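Local coordinates for SnoaL-like domain-containing protein (Burkholderia xenovorans LB400, PDB 3EN8) that is of unknown function but has an NTF2-like fold of the SnoaL-like family and carries bound calcium in the crystal, possibly from crystallisation, at the interface of chains A and B. Residues are numbered along the deposited sequence; one frame, centred on the assembly and turned at random. Chains: chain A/B, uncharacterized NTF-2 like protein.

The interface of chains A and B. Residues chain A 68, 80, 91, 93, 111-112; chain B 39-40, 109-110.
Extended backbone on strands 64-73, 76-85, 88-99 and 105-111 of chain A presents side chains to strand 105-111 of chain B and to a loop where B:Pro39 and B:Gln40 take helix-like torsions; A:Arg68 departs from the extended form with a helix-like psi. B:Tyr109 lies across the sheet of chain A, its CG anti to the carbonyl carbon. A:Val93 CG2 presses on one face of the phenol, offset toward the rim on the CE1 side, 3.5 Å from B:Tyr109 CE1, while B:Pro39 CD of its own chain backs the opposite face. At the tip, B:Tyr109 OH donates a 2.6 Å hydrogen bond to A:Glu80 OE1, meeting the anti lone pair of a carboxylate turned 86° from the ring. A donated hydrogen bond, with the guanidinium of A:Arg68 nearby, may favour the ionised carboxylate. A:Arg68, extended from CG to NE with CG anti to the backbone N, lays its guanidinium against B:Pro39, whose CB stands over the centre of the plane, 3.6 Å from A:Arg68 CZ. The A:Tyr91 ring receives B:Gln40 CA over its face, with the carbonyl carbon of B:Pro39 nearer the rim. B:Gln40 spends both ends of its amide: OE1 accepts the backbone N of B:Phe110 on a lone pair at 2.8 Å, and NE2 donates to B:Phe110 O at 2.9 Å. This pairing with one residue fixes the amide's flip and aims NE2 at A:Asp112 O, 2.7 Å away in the amide plane and nearly straight (169° at H). Alongside, A:Ser111 OG, in the crowded position between N and carbonyl carbon (chi1 79°), donates to A:Tyr91 O at 2.8 Å and packs against the B:Gln40 chain. A water joins A:Asp112 N to B:Phe110 O. The patch lies where the curved sheets of two NTF2-like subunits meet face to face, and the two-fold axis repeats it with chains exchanged, consistent with a dimer.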
loop_
_atom_site.group_PDB
_atom_site.type_symbol
_atom_site.label_atom_id
_atom_site.label_comp_id
_atom_site.label_asym_id
_atom_site.label_seq_id
_atom_site.Cartn_x
_atom_site.Cartn_y
_atom_site.Cartn_z
ATOM N N ARG A 68 2.392 -8.181 -8.821
ATOM C CA ARG A 68 1.166 -7.674 -9.468
ATOM C C ARG A 68 1.444 -6.403 -10.278
ATOM O O ARG A 68 1.120 -6.238 -11.468
ATOM C CB ARG A 68 0.097 -7.349 -8.415
ATOM C CG ARG A 68 -1.210 -6.877 -9.033
ATOM C CD ARG A 68 -2.262 -6.461 -8.003
ATOM N NE ARG A 68 -3.510 -5.983 -8.625
ATOM C CZ ARG A 68 -4.549 -6.769 -8.913
ATOM N NH1 ARG A 68 -4.500 -8.073 -8.690
ATOM N NH2 ARG A 68 -5.642 -6.253 -9.469
ATOM N N GLU A 80 3.090 -3.981 -5.458
ATOM C CA GLU A 80 1.962 -4.807 -5.110
ATOM C C GLU A 80 2.282 -6.208 -5.554
ATOM O O GLU A 80 2.657 -6.443 -6.703
ATOM C CB GLU A 80 0.686 -4.319 -5.820
ATOM C CG GLU A 80 0.181 -2.906 -5.424
ATOM C CD GLU A 80 -0.877 -2.453 -6.362
ATOM O OE1 GLU A 80 -1.954 -3.080 -6.329
ATOM O OE2 GLU A 80 -0.619 -1.492 -7.138
ATOM N N TYR A 91 -2.067 -10.678 -0.084
ATOM C CA TYR A 91 -1.947 -9.495 -0.947
ATOM C C TYR A 91 -1.110 -8.486 -0.193
ATOM O O TYR A 91 -1.537 -7.911 0.836
ATOM C CB TYR A 91 -3.337 -8.915 -1.287
ATOM C CG TYR A 91 -4.106 -9.699 -2.298
ATOM C CD1 TYR A 91 -3.961 -9.455 -3.654
ATOM C CD2 TYR A 91 -4.990 -10.711 -1.894
ATOM C CE1 TYR A 91 -4.672 -10.197 -4.602
ATOM C CE2 TYR A 91 -5.712 -11.453 -2.831
ATOM C CZ TYR A 91 -5.545 -11.198 -4.185
ATOM O OH TYR A 91 -6.242 -11.924 -5.129
ATOM N N VAL A 93 1.789 -5.261 -0.005
ATOM C CA VAL A 93 2.222 -3.933 -0.484
ATOM C C VAL A 93 3.512 -3.575 0.190
ATOM O O VAL A 93 3.636 -3.622 1.395
ATOM C CB VAL A 93 1.169 -2.829 -0.206
ATOM C CG1 VAL A 93 1.735 -1.434 -0.598
ATOM C CG2 VAL A 93 -0.134 -3.096 -0.966
ATOM N N SER A 111 -2.224 -8.281 3.482
ATOM C CA SER A 111 -3.678 -8.288 3.515
ATOM C C SER A 111 -4.253 -9.611 3.001
ATOM O O SER A 111 -3.638 -10.320 2.197
ATOM C CB SER A 111 -4.232 -7.061 2.763
ATOM O OG SER A 111 -4.217 -7.236 1.383
ATOM N N ASP A 112 -5.434 -9.937 3.513
ATOM C CA ASP A 112 -6.153 -11.139 3.091
ATOM C C ASP A 112 -7.032 -10.894 1.863
ATOM O O ASP A 112 -7.528 -9.774 1.661
ATOM C CB ASP A 112 -7.051 -11.657 4.212
ATOM C CG ASP A 112 -6.270 -12.166 5.386
ATOM O OD1 ASP A 112 -5.470 -13.099 5.213
ATOM O OD2 ASP A 112 -6.472 -11.635 6.488
ATOM N N PRO B 39 -7.683 -4.945 -5.088
ATOM C CA PRO B 39 -7.045 -6.182 -5.572
ATOM C C PRO B 39 -7.391 -7.389 -4.722
ATOM O O PRO B 39 -7.343 -8.508 -5.197
ATOM C CB PRO B 39 -5.546 -5.823 -5.540
ATOM C CG PRO B 39 -5.540 -4.360 -5.868
ATOM C CD PRO B 39 -6.736 -3.817 -5.071
ATOM N N GLN B 40 -7.784 -7.163 -3.481
ATOM C CA GLN B 40 -8.038 -8.286 -2.560
ATOM C C GLN B 40 -9.223 -9.107 -3.027
ATOM O O GLN B 40 -9.355 -10.315 -2.734
ATOM C CB GLN B 40 -8.297 -7.813 -1.131
ATOM C CG GLN B 40 -7.066 -7.320 -0.403
ATOM C CD GLN B 40 -7.441 -6.470 0.801
ATOM O OE1 GLN B 40 -7.552 -5.229 0.727
ATOM N NE2 GLN B 40 -7.659 -7.130 1.907
ATOM N N TYR B 109 -6.200 -1.111 -0.439
ATOM C CA TYR B 109 -6.051 -2.312 0.373
ATOM C C TYR B 109 -6.518 -2.053 1.817
ATOM O O TYR B 109 -6.229 -1.019 2.407
ATOM C CB TYR B 109 -4.586 -2.681 0.442
ATOM C CG TYR B 109 -4.021 -3.207 -0.853
ATOM C CD1 TYR B 109 -3.527 -2.366 -1.803
ATOM C CD2 TYR B 109 -4.038 -4.581 -1.131
ATOM C CE1 TYR B 109 -3.002 -2.848 -3.003
ATOM C CE2 TYR B 109 -3.490 -5.076 -2.303
ATOM C CZ TYR B 109 -2.993 -4.220 -3.228
ATOM O OH TYR B 109 -2.496 -4.728 -4.377
ATOM N N PHE B 110 -7.141 -3.055 2.371
ATOM C CA PHE B 110 -7.754 -2.995 3.693
ATOM C C PHE B 110 -7.248 -4.163 4.490
ATOM O O PHE B 110 -7.560 -5.305 4.185
ATOM C CB PHE B 110 -9.280 -3.059 3.581
ATOM C CG PHE B 110 -9.867 -2.047 2.626
ATOM C CD1 PHE B 110 -10.192 -0.775 3.071
ATOM C CD2 PHE B 110 -10.099 -2.372 1.283
ATOM C CE1 PHE B 110 -10.746 0.159 2.202
ATOM C CE2 PHE B 110 -10.647 -1.414 0.402
ATOM C CZ PHE B 110 -10.960 -0.173 0.873
HETATM O O HOH W 1 -6.882 -8.195 5.269
#